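Local structure of putative metal resistance protein (Proteus mirabilis, 6C29) at residues 31-36 and 139-144; 69-74 and 91-96; 18-23 and 123-128; 44-49 and 85-90. The protein primes the disulfide isomerase activity of trimeric ScsC, probably by reducing it, through this N-terminal periplasmic tandem immunoglobulin-fold domain of the membrane protein ScsB. One frame throughout, in Å; residues are numbered along the deposited sequence. Where two conformers were deposited one is given.

Contact 1 (31-36 and 139-144); sequences KILLEV and WQYNQA
L33 and Y141 are the closest CA pair, 6.7 Å from CA to CA, where strand 31-36 crosses helix 139-144. The axes of the two segments are 9.3 Å apart and inclined at 69°. Y141 and L33 carry the contact about equally. In Y141, CB already points toward the strand, and chi1 -154° sets CG anti to the backbone N. K31 comes over one face of the ring: its CE sits above the centre, 3.4 Å from the ring centroid of Y141, in a CH-pi contact. The ammonium follows, with K31 NZ 4.3 Å from the same centroid, 23° off the normal, and makes a cation-pi interaction. L33 meets the ring obliquely. Its CG lies 3.5 Å from Y141 CD2, while one methyl, L33 CD1, rests 3.6 Å from Q140 CB and the other, L33 CD2, 3.8 Å from A144 CB. At the far end a water accepts from Q140 NE2 and donates to E35 OE1, 2.6 Å from that oxygen. K31, L33 and E35 lie on the outer face of the immunoglobulin-type sheet, which the helix covers, whereas I32 and L34 turn into the sandwich toward strands 57-60 and 104-114. The polar ends have further partners: K31 NZ forms a salt bridge with E138 and E35 OE2 one with R19, while Y141 OH hydrogen-bonds to I95 O. An apolar centre built on L33 is therefore flanked by charges that are each engaged, and the nearby E138 would be expected to keep K31 protonated above the ring.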
# COMPACT_ATOMS: atom_id res chain seq x y z
N LYS A 31 -9.64 15.51 -3.44
CA LYS A 31 -9.68 14.19 -2.83
C LYS A 31 -10.27 13.24 -3.86
O LYS A 31 -11.29 13.56 -4.48
CB LYS A 31 -10.52 14.20 -1.56
CG LYS A 31 -9.87 14.95 -0.42
CD LYS A 31 -10.81 15.18 0.77
CE LYS A 31 -11.33 13.91 1.41
NZ LYS A 31 -12.15 14.31 2.58
N ILE A 32 -9.61 12.09 -4.04
CA ILE A 32 -10.01 11.07 -5.00
C ILE A 32 -10.10 9.73 -4.27
O ILE A 32 -9.22 9.39 -3.48
CB ILE A 32 -8.99 10.99 -6.13
CG1 ILE A 32 -8.95 12.33 -6.88
CG2 ILE A 32 -9.31 9.88 -7.09
CD1 ILE A 32 -7.62 12.59 -7.43
N LEU A 33 -11.14 8.97 -4.55
CA LEU A 33 -11.24 7.59 -4.11
C LEU A 33 -11.16 6.71 -5.31
O LEU A 33 -11.97 6.84 -6.22
CB LEU A 33 -12.54 7.31 -3.38
CG LEU A 33 -12.62 7.80 -1.95
CD1 LEU A 33 -14.02 7.65 -1.42
CD2 LEU A 33 -11.64 7.01 -1.06
N LEU A 34 -10.20 5.81 -5.32
CA LEU A 34 -10.05 4.83 -6.39
C LEU A 34 -10.47 3.47 -5.87
O LEU A 34 -9.77 2.88 -5.06
CB LEU A 34 -8.62 4.79 -6.88
CG LEU A 34 -8.35 3.74 -7.92
CD1 LEU A 34 -9.12 4.06 -9.19
CD2 LEU A 34 -6.85 3.67 -8.20
N GLU A 35 -11.61 2.96 -6.31
CA GLU A 35 -12.11 1.66 -5.90
C GLU A 35 -11.68 0.62 -6.93
O GLU A 35 -11.79 0.85 -8.14
CB GLU A 35 -13.64 1.65 -5.81
CG GLU A 35 -14.21 2.64 -4.82
CD GLU A 35 -15.72 2.77 -4.99
OE1 GLU A 35 -16.48 1.94 -4.42
OE2 GLU A 35 -16.16 3.66 -5.76
N VAL A 36 -11.20 -0.52 -6.45
CA VAL A 36 -10.82 -1.64 -7.27
C VAL A 36 -11.53 -2.88 -6.79
O VAL A 36 -11.39 -3.25 -5.63
CB VAL A 36 -9.33 -1.87 -7.25
CG1 VAL A 36 -8.96 -3.03 -8.11
CG2 VAL A 36 -8.58 -0.62 -7.72
N TRP A 139 -18.25 9.98 3.64
CA TRP A 139 -18.33 8.72 4.36
C TRP A 139 -17.45 7.66 3.72
O TRP A 139 -16.72 6.94 4.44
CB TRP A 139 -19.77 8.22 4.41
CG TRP A 139 -19.94 6.89 5.08
CD1 TRP A 139 -20.01 6.63 6.43
CD2 TRP A 139 -20.09 5.62 4.42
NE1 TRP A 139 -20.17 5.27 6.64
CE2 TRP A 139 -20.22 4.63 5.43
CE3 TRP A 139 -20.11 5.22 3.09
CZ2 TRP A 139 -20.42 3.27 5.14
CZ3 TRP A 139 -20.29 3.85 2.80
CH2 TRP A 139 -20.44 2.91 3.82
N GLN A 140 -17.53 7.51 2.40
CA GLN A 140 -16.69 6.54 1.71
C GLN A 140 -15.22 6.87 1.95
O GLN A 140 -14.45 5.96 2.19
CB GLN A 140 -16.97 6.49 0.19
CG GLN A 140 -18.31 5.84 -0.22
CD GLN A 140 -18.23 5.22 -1.63
OE1 GLN A 140 -17.23 5.41 -2.35
NE2 GLN A 140 -19.25 4.46 -2.00
N TYR A 141 -14.85 8.15 1.92
CA TYR A 141 -13.45 8.54 2.09
C TYR A 141 -12.99 8.19 3.52
O TYR A 141 -11.88 7.67 3.71
CB TYR A 141 -13.25 10.04 1.83
CG TYR A 141 -11.86 10.34 1.39
CD1 TYR A 141 -10.84 10.50 2.29
CD2 TYR A 141 -11.57 10.46 0.03
CE1 TYR A 141 -9.58 10.73 1.85
CE2 TYR A 141 -10.32 10.69 -0.41
CZ TYR A 141 -9.32 10.85 0.50
OH TYR A 141 -8.02 11.09 0.11
N ASN A 142 -13.81 8.49 4.52
CA ASN A 142 -13.44 8.18 5.90
C ASN A 142 -13.38 6.68 6.15
O ASN A 142 -12.52 6.22 6.90
CB ASN A 142 -14.39 8.86 6.86
CG ASN A 142 -14.15 10.36 6.93
OD1 ASN A 142 -13.06 10.84 6.62
ND2 ASN A 142 -15.16 11.09 7.37
N GLN A 143 -14.29 5.93 5.57
CA GLN A 143 -14.24 4.48 5.66
C GLN A 143 -12.93 3.94 5.08
O GLN A 143 -12.31 3.05 5.66
CB GLN A 143 -15.43 3.82 4.92
CG GLN A 143 -16.82 3.98 5.54
CD GLN A 143 -16.97 3.24 6.85
OE1 GLN A 143 -17.01 2.01 6.86
NE2 GLN A 143 -17.03 3.97 7.95
N ALA A 144 -12.48 4.50 3.96
CA ALA A 144 -11.25 4.08 3.35
C ALA A 144 -10.03 4.48 4.17
O ALA A 144 -9.09 3.68 4.31
CB ALA A 144 -11.14 4.68 1.95
O HOH W 1 -12.85 12.72 4.43
O HOH W 2 -19.08 2.19 -4.32

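Contact 2 (69-74 and 91-96); sequences WHWPSP and VVFPIE
W69 pairs with I95 as an antiparallel, non-hydrogen-bonded couple, their CA atoms 4.6 Å apart. The two side chains run side by side in the same direction, and I95 CD1 lies over one face of the six-membered ring of W69, 4.1 Å from its centroid. Chi1 of W69 (-178°) sets CG anti to the backbone N. The indole also meets F93: W69 CZ2 stands over one face of the phenyl ring, 3.6 Å from F93 CG, and the planes of the phenyl and five-membered rings are 48° apart. H70 binds twice. Its backbone N donates to P94 O at 2.9 Å. Its NE2 donates to E96 OE2 at 2.8 Å, using the anti lone pair of the carboxylate oxygen with ring and carboxylate nearly coplanar; E96 was modelled in two conformers, so this bond describes one of them. The carbonyl H70 O is buried without a partner. Here the short edge strand 68-69 of the four-stranded sheet, lying against strand 90-97 in the first immunoglobulin-type domain, gives way to a loop that stays on the neighbouring strand through one backbone bond at H70 and then through side chains. W71 turns back to put CE3 at 3.7 Å from F93 CE1, the rings inclined at 76°, and completes an aromatic cluster with W69 and F93. P72 wedges its ring against the strand: CD is 3.6 Å from F93 CD1 and CG 3.2 Å from V92 O, and V91 CG2 meets P72 CG, the two side chains crossing at about a right angle. Further on, S73 OG is hydrogen-bonded to S237 OG.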
# COMPACT_ATOMS: atom_id res chain seq x y z
N TRP A 69 -0.73 9.30 -2.05
CA TRP A 69 -1.46 8.04 -2.26
C TRP A 69 -1.44 7.29 -0.93
O TRP A 69 -0.38 6.91 -0.42
CB TRP A 69 -0.80 7.22 -3.36
CG TRP A 69 -1.45 5.93 -3.72
CD1 TRP A 69 -1.65 4.85 -2.90
CD2 TRP A 69 -1.95 5.55 -5.01
NE1 TRP A 69 -2.25 3.83 -3.60
CE2 TRP A 69 -2.46 4.24 -4.90
CE3 TRP A 69 -2.03 6.20 -6.25
CZ2 TRP A 69 -3.01 3.55 -5.97
CZ3 TRP A 69 -2.58 5.53 -7.30
CH2 TRP A 69 -3.08 4.22 -7.16
N HIS A 70 -2.60 7.14 -0.34
CA HIS A 70 -2.69 6.48 0.96
C HIS A 70 -2.88 5.01 0.69
O HIS A 70 -3.75 4.59 -0.07
CB HIS A 70 -3.85 7.02 1.79
CG HIS A 70 -3.78 8.48 2.09
ND1 HIS A 70 -3.06 8.99 3.15
CD2 HIS A 70 -4.37 9.54 1.49
CE1 HIS A 70 -3.20 10.31 3.17
NE2 HIS A 70 -3.99 10.66 2.17
N TRP A 71 -2.06 4.19 1.33
CA TRP A 71 -2.11 2.76 1.10
C TRP A 71 -2.83 2.06 2.23
O TRP A 71 -2.35 2.07 3.37
CB TRP A 71 -0.71 2.19 0.97
CG TRP A 71 0.03 2.66 -0.24
CD1 TRP A 71 0.85 3.73 -0.32
CD2 TRP A 71 -0.01 2.07 -1.55
NE1 TRP A 71 1.35 3.86 -1.61
CE2 TRP A 71 0.82 2.85 -2.38
CE3 TRP A 71 -0.67 0.97 -2.10
CZ2 TRP A 71 1.00 2.54 -3.74
CZ3 TRP A 71 -0.47 0.67 -3.44
CH2 TRP A 71 0.33 1.46 -4.24
N PRO A 72 -3.96 1.42 1.96
CA PRO A 72 -4.60 0.62 2.99
C PRO A 72 -3.68 -0.46 3.49
O PRO A 72 -2.78 -0.92 2.76
CB PRO A 72 -5.83 0.06 2.28
CG PRO A 72 -6.11 1.09 1.20
CD PRO A 72 -4.76 1.47 0.72
N SER A 73 -3.88 -0.85 4.74
CA SER A 73 -3.04 -1.84 5.34
C SER A 73 -3.06 -3.10 4.47
O SER A 73 -4.15 -3.58 4.13
CB SER A 73 -3.53 -2.13 6.77
OG SER A 73 -2.54 -2.80 7.50
N PRO A 74 -1.88 -3.66 4.10
CA PRO A 74 -1.87 -4.77 3.14
C PRO A 74 -2.02 -6.14 3.77
O PRO A 74 -2.07 -6.30 4.99
CB PRO A 74 -0.48 -4.64 2.49
CG PRO A 74 0.37 -4.18 3.67
CD PRO A 74 -0.51 -3.21 4.42
N VAL A 91 -10.19 -3.30 -2.89
CA VAL A 91 -9.43 -2.33 -2.15
C VAL A 91 -9.84 -0.93 -2.62
O VAL A 91 -10.20 -0.74 -3.78
CB VAL A 91 -7.92 -2.56 -2.33
CG1 VAL A 91 -7.51 -2.50 -3.81
CG2 VAL A 91 -7.10 -1.59 -1.52
N VAL A 92 -9.79 0.05 -1.72
CA VAL A 92 -10.10 1.45 -2.05
C VAL A 92 -8.94 2.33 -1.64
O VAL A 92 -8.57 2.35 -0.47
CB VAL A 92 -11.36 1.94 -1.32
CG1 VAL A 92 -11.69 3.38 -1.76
CG2 VAL A 92 -12.52 1.06 -1.64
N PHE A 93 -8.34 3.03 -2.61
CA PHE A 93 -7.21 3.90 -2.38
C PHE A 93 -7.67 5.35 -2.24
O PHE A 93 -8.17 5.92 -3.21
CB PHE A 93 -6.20 3.78 -3.54
CG PHE A 93 -5.65 2.40 -3.73
CD1 PHE A 93 -4.74 1.88 -2.85
CD2 PHE A 93 -6.04 1.62 -4.82
CE1 PHE A 93 -4.23 0.62 -3.01
CE2 PHE A 93 -5.52 0.35 -4.98
CZ PHE A 93 -4.61 -0.15 -4.08
N PRO A 94 -7.52 5.95 -1.06
CA PRO A 94 -7.68 7.40 -0.95
C PRO A 94 -6.45 8.14 -1.45
O PRO A 94 -5.33 7.76 -1.07
CB PRO A 94 -7.89 7.64 0.55
CG PRO A 94 -7.71 6.29 1.22
CD PRO A 94 -7.12 5.36 0.22
N ILE A 95 -6.66 9.14 -2.28
CA ILE A 95 -5.63 9.92 -2.92
C ILE A 95 -5.94 11.40 -2.69
O ILE A 95 -7.11 11.78 -2.63
CB ILE A 95 -5.56 9.59 -4.41
CG1 ILE A 95 -5.21 8.11 -4.60
CG2 ILE A 95 -4.54 10.46 -5.10
CD1 ILE A 95 -5.57 7.58 -5.94
N GLU A 96 -4.91 12.20 -2.50
CA GLU A 96 -5.07 13.64 -2.37
C GLU A 96 -4.11 14.33 -3.32
O GLU A 96 -2.96 13.92 -3.44
CB GLU A 96 -4.83 14.09 -0.93
CG GLU A 96 -5.91 13.62 0.05
CD GLU A 96 -5.65 14.01 1.50
OE1 GLU A 96 -6.04 15.14 1.89
OE2 GLU A 96 -5.06 13.20 2.26

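Contact 3 (18-23 and 123-128); sequences VRATAD and YSLNLD
Y123 receives V18 over one face of its ring, with V18 CG1 above the centre, 4.2 Å from the ring centroid of Y123, in a CH-pi contact. That CG1 is anti to the carbonyl carbon (chi1 -50°), which leaves CG2 between the backbone N and the carbonyl carbon, where V18 CG2 lies 3.6 Å from Y123 CD2. V18 was modelled in two conformers, and these contacts belong to one of them. L125, two residues on, points the same way and is more loosely engaged: its CD2 is 4.4 Å from A20 CB and just as far from V18 CG2. L127 closes the row, with CD1 4.0 Å from A22 CB and CD2 3.6 Å from A20 O. Here A20 and A22 face L125 and L127 across the two layers of a beta sandwich, and the side chains that meet are apolar, apart from the tyrosine hydroxyl. The segment axes run 7.8 Å apart, inclined at 28°. Strands 16-24 and 118-128 are outermost in their opposing sheets, so the contact lies at one border of the N-terminal immunoglobulin-type sandwich. L109 and L111 of strand 104-114 touch V18, strand 8-10 adds L8 and M10, and on the outer face R19 and T21 turn to helix 137-145.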
# COMPACT_ATOMS: atom_id res chain seq x y z
N VAL A 18 -12.88 -0.89 -12.00
CA VAL A 18 -12.41 0.24 -11.20
C VAL A 18 -13.32 1.43 -11.32
O VAL A 18 -14.03 1.60 -12.30
CB VAL A 18 -10.95 0.68 -11.57
CG1 VAL A 18 -9.98 -0.55 -11.60
CG2 VAL A 18 -10.91 1.43 -12.87
N ARG A 19 -13.35 2.23 -10.28
CA ARG A 19 -14.18 3.42 -10.23
C ARG A 19 -13.45 4.50 -9.48
O ARG A 19 -12.92 4.22 -8.43
CB ARG A 19 -15.51 3.13 -9.53
CG ARG A 19 -16.40 4.38 -9.32
CD ARG A 19 -17.76 3.99 -8.71
NE ARG A 19 -18.63 5.13 -8.41
CZ ARG A 19 -19.11 5.43 -7.19
NH1 ARG A 19 -18.77 4.73 -6.11
NH2 ARG A 19 -19.94 6.47 -7.06
N ALA A 20 -13.45 5.73 -10.01
CA ALA A 20 -12.90 6.86 -9.31
C ALA A 20 -13.96 7.93 -9.11
O ALA A 20 -14.77 8.19 -10.00
CB ALA A 20 -11.72 7.43 -10.04
N THR A 21 -13.94 8.53 -7.92
CA THR A 21 -14.81 9.64 -7.57
C THR A 21 -13.96 10.72 -6.92
O THR A 21 -12.88 10.43 -6.43
CB THR A 21 -15.91 9.22 -6.62
OG1 THR A 21 -15.34 8.59 -5.47
CG2 THR A 21 -16.89 8.28 -7.33
N ALA A 22 -14.41 11.96 -6.96
CA ALA A 22 -13.58 13.03 -6.48
C ALA A 22 -14.36 14.24 -6.01
O ALA A 22 -15.50 14.44 -6.40
CB ALA A 22 -12.60 13.45 -7.57
N ASP A 23 -13.70 15.02 -5.17
CA ASP A 23 -14.23 16.28 -4.66
C ASP A 23 -13.12 17.31 -4.67
O ASP A 23 -12.01 17.04 -4.24
CB ASP A 23 -14.76 16.07 -3.25
CG ASP A 23 -15.54 17.26 -2.74
OD1 ASP A 23 -15.79 18.19 -3.52
OD2 ASP A 23 -15.90 17.25 -1.54
N TYR A 123 -6.39 1.97 -17.27
CA TYR A 123 -7.75 2.51 -17.16
C TYR A 123 -7.70 4.02 -17.27
O TYR A 123 -6.95 4.66 -16.54
CB TYR A 123 -8.39 2.09 -15.83
CG TYR A 123 -8.63 0.61 -15.71
CD1 TYR A 123 -7.63 -0.24 -15.28
CD2 TYR A 123 -9.86 0.05 -16.01
CE1 TYR A 123 -7.84 -1.60 -15.19
CE2 TYR A 123 -10.06 -1.29 -15.92
CZ TYR A 123 -9.06 -2.12 -15.50
OH TYR A 123 -9.24 -3.48 -15.41
N SER A 124 -8.49 4.61 -18.16
CA SER A 124 -8.52 6.05 -18.30
C SER A 124 -9.56 6.63 -17.36
O SER A 124 -10.75 6.28 -17.45
CB SER A 124 -8.82 6.44 -19.74
OG SER A 124 -7.76 6.05 -20.58
N LEU A 125 -9.09 7.47 -16.44
CA LEU A 125 -9.93 8.10 -15.43
C LEU A 125 -10.18 9.54 -15.85
O LEU A 125 -9.27 10.33 -15.90
CB LEU A 125 -9.24 8.04 -14.06
CG LEU A 125 -8.72 6.67 -13.66
CD1 LEU A 125 -7.99 6.82 -12.32
CD2 LEU A 125 -9.88 5.67 -13.59
N ASN A 126 -11.43 9.87 -16.13
CA ASN A 126 -11.81 11.21 -16.52
C ASN A 126 -12.81 11.75 -15.50
O ASN A 126 -13.90 11.20 -15.34
CB ASN A 126 -12.38 11.18 -17.94
CG ASN A 126 -11.38 10.61 -18.94
OD1 ASN A 126 -10.25 11.08 -19.05
ND2 ASN A 126 -11.79 9.58 -19.67
N LEU A 127 -12.41 12.80 -14.81
CA LEU A 127 -13.21 13.38 -13.71
C LEU A 127 -13.54 14.84 -14.00
O LEU A 127 -12.65 15.65 -14.28
CB LEU A 127 -12.47 13.28 -12.38
CG LEU A 127 -12.18 11.85 -11.88
CD1 LEU A 127 -11.01 11.85 -10.91
CD2 LEU A 127 -13.43 11.33 -11.23
N ASP A 128 -14.83 15.18 -13.91
CA ASP A 128 -15.28 16.56 -14.07
C ASP A 128 -15.50 17.17 -12.70
O ASP A 128 -16.50 16.89 -12.04
CB ASP A 128 -16.56 16.61 -14.92
CG ASP A 128 -17.04 18.04 -15.20
OD1 ASP A 128 -16.47 19.01 -14.64
OD2 ASP A 128 -18.01 18.20 -15.98

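Contact 4 (44-49 and 85-90); sequences TYWRSP and QGYDKE
W46 lays the edge of its indole against the amide of Q85, with CE3 3.4 Å from Q85 NE2. The nitrogen lies in the plane of the indole, and the amide plane stands 82° from that ring. Q85 is extended beyond CG (chi2 177°), and its NE2 donates to S48 O at 2.9 Å in the plane of its own amide; L185 O is a second partner of the same nitrogen. Backbone bonds add to this hold: Q85 N donates to P49 O at 3.0 Å, and Q85 O accepts from W46 N at 3.0 Å. On strand 43-45, T44 and Y87 form an antiparallel hydrogen-bonded pair, T44 N to Y87 O and Y87 N to T44 O. The bare CA of G86 approaches T44 O to 3.3 Å in a CA-H...O contact. Y87 puts its OH 3.2 Å from W46 CD1, at the edge of the indole, and bonds with P72 O, while its CE2 comes 3.5 Å from Y45 O, a buried oxygen without a partner. W46 also packs on Y184 and V230, and R47 and S48 bind D186, so residues 46-48, with Q85 beside them, meet the second immunoglobulin-type domain here. One glutamine thus grips segment 44-49 with three hydrogen bonds, two through its backbone N and O and one through its side-chain amide, whose NE2 is shared with that other domain.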
# COMPACT_ATOMS: atom_id res chain seq x y z
N THR A 44 -4.32 -7.37 -6.23
CA THR A 44 -3.45 -6.30 -6.66
C THR A 44 -2.43 -6.09 -5.56
O THR A 44 -2.39 -6.86 -4.61
CB THR A 44 -4.21 -5.04 -7.03
OG1 THR A 44 -3.32 -4.07 -7.63
CG2 THR A 44 -4.95 -4.42 -5.86
N TYR A 45 -1.53 -5.15 -5.78
CA TYR A 45 -0.32 -5.05 -4.98
C TYR A 45 -0.24 -3.82 -4.12
O TYR A 45 -0.84 -2.79 -4.38
CB TYR A 45 0.88 -5.05 -5.89
CG TYR A 45 1.12 -6.29 -6.71
CD1 TYR A 45 1.91 -7.32 -6.23
CD2 TYR A 45 0.61 -6.38 -7.99
CE1 TYR A 45 2.19 -8.44 -7.02
CE2 TYR A 45 0.88 -7.48 -8.77
CZ TYR A 45 1.68 -8.50 -8.28
OH TYR A 45 1.95 -9.59 -9.06
N TRP A 46 0.55 -3.96 -3.07
CA TRP A 46 0.91 -2.86 -2.19
C TRP A 46 2.04 -2.05 -2.80
O TRP A 46 2.57 -2.41 -3.85
CB TRP A 46 1.31 -3.46 -0.85
CG TRP A 46 1.50 -2.53 0.33
CD1 TRP A 46 0.68 -1.54 0.73
CD2 TRP A 46 2.57 -2.58 1.28
NE1 TRP A 46 1.17 -0.94 1.87
CE2 TRP A 46 2.33 -1.57 2.23
CE3 TRP A 46 3.71 -3.38 1.42
CZ2 TRP A 46 3.16 -1.32 3.29
CZ3 TRP A 46 4.55 -3.12 2.52
CH2 TRP A 46 4.25 -2.11 3.43
N ARG A 47 2.44 -1.00 -2.11
CA ARG A 47 3.52 -0.15 -2.63
C ARG A 47 4.85 -0.90 -2.77
O ARG A 47 5.68 -0.54 -3.61
CB ARG A 47 3.71 1.07 -1.75
CG ARG A 47 4.16 0.77 -0.36
CD ARG A 47 4.26 2.03 0.48
NE ARG A 47 4.74 1.64 1.79
CZ ARG A 47 4.20 1.99 2.95
NH1 ARG A 47 3.15 2.84 2.99
NH2 ARG A 47 4.71 1.53 4.07
N SER A 48 5.07 -1.90 -1.91
CA SER A 48 6.19 -2.84 -2.00
C SER A 48 5.60 -4.21 -2.31
O SER A 48 5.15 -4.92 -1.43
CB SER A 48 6.98 -2.88 -0.70
OG SER A 48 7.65 -1.63 -0.51
N PRO A 49 5.57 -4.57 -3.57
CA PRO A 49 4.76 -5.72 -3.98
C PRO A 49 5.37 -7.06 -3.65
O PRO A 49 4.65 -8.06 -3.61
CB PRO A 49 4.67 -5.54 -5.48
CG PRO A 49 5.91 -4.81 -5.85
CD PRO A 49 6.19 -3.89 -4.72
N GLN A 85 2.92 -8.92 -1.36
CA GLN A 85 2.19 -8.04 -0.45
C GLN A 85 1.17 -7.25 -1.25
O GLN A 85 1.53 -6.64 -2.26
CB GLN A 85 3.14 -7.11 0.30
CG GLN A 85 4.18 -7.91 1.09
CD GLN A 85 5.19 -7.08 1.81
OE1 GLN A 85 5.51 -7.35 2.97
NE2 GLN A 85 5.77 -6.11 1.11
N GLY A 86 -0.09 -7.28 -0.84
CA GLY A 86 -1.13 -6.61 -1.61
C GLY A 86 -2.50 -6.86 -1.06
O GLY A 86 -2.69 -6.94 0.16
N TYR A 87 -3.48 -6.95 -1.96
CA TYR A 87 -4.87 -6.92 -1.61
C TYR A 87 -5.65 -7.93 -2.42
O TYR A 87 -5.45 -8.06 -3.63
CB TYR A 87 -5.46 -5.55 -1.89
CG TYR A 87 -4.65 -4.39 -1.33
CD1 TYR A 87 -4.78 -4.01 -0.01
CD2 TYR A 87 -3.77 -3.68 -2.13
CE1 TYR A 87 -4.05 -2.93 0.51
CE2 TYR A 87 -3.03 -2.60 -1.64
CZ TYR A 87 -3.19 -2.22 -0.33
OH TYR A 87 -2.49 -1.15 0.18
N ASP A 88 -6.58 -8.62 -1.77
CA ASP A 88 -7.51 -9.44 -2.54
C ASP A 88 -8.93 -8.97 -2.34
O ASP A 88 -9.21 -8.14 -1.45
CB ASP A 88 -7.35 -10.93 -2.18
CG ASP A 88 -7.70 -11.25 -0.77
OD1 ASP A 88 -7.87 -10.33 0.04
OD2 ASP A 88 -7.78 -12.48 -0.45
N LYS A 89 -9.78 -9.42 -3.25
CA LYS A 89 -11.24 -9.15 -3.26
C LYS A 89 -11.56 -7.72 -3.70
O LYS A 89 -12.24 -7.52 -4.69
CB LYS A 89 -11.88 -9.42 -1.89
CG LYS A 89 -11.45 -10.69 -1.14
CD LYS A 89 -11.73 -11.97 -1.88
CE LYS A 89 -11.31 -13.17 -1.01
NZ LYS A 89 -11.29 -14.45 -1.77
N GLU A 90 -11.11 -6.74 -2.94
CA GLU A 90 -11.38 -5.35 -3.21
C GLU A 90 -10.52 -4.46 -2.36
O GLU A 90 -10.12 -4.86 -1.27
CB GLU A 90 -12.85 -5.03 -2.99
CG GLU A 90 -13.35 -5.38 -1.65
CD GLU A 90 -14.83 -5.06 -1.56
OE1 GLU A 90 -15.11 -3.88 -1.26
OE2 GLU A 90 -15.66 -5.97 -1.87

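From the N terminus, the chain opens contact 3 at 18-23, contact 1 at 31-36, contact 4 at 44-49 and contact 2 at 69-74. Contact 4 closes first, at 85-90, and contact 2 at 91-96, so these two cross. Contact 3 closes at 123-128 and contact 1 at 139-144, so they cross as well, and each of their loops encloses contacts 2 and 4. Strands 16-24, 30-38 and 90-97 run side by side in one sheet and join contacts 3, 1 and 2. Contact 3 ties that sheet to the opposing layer, contact 1 to the helix; contact 2 closes its edge with strand 68-69. Contact 4 joins contact 2 through Y87 and P72 and reaches the second domain through 46-48.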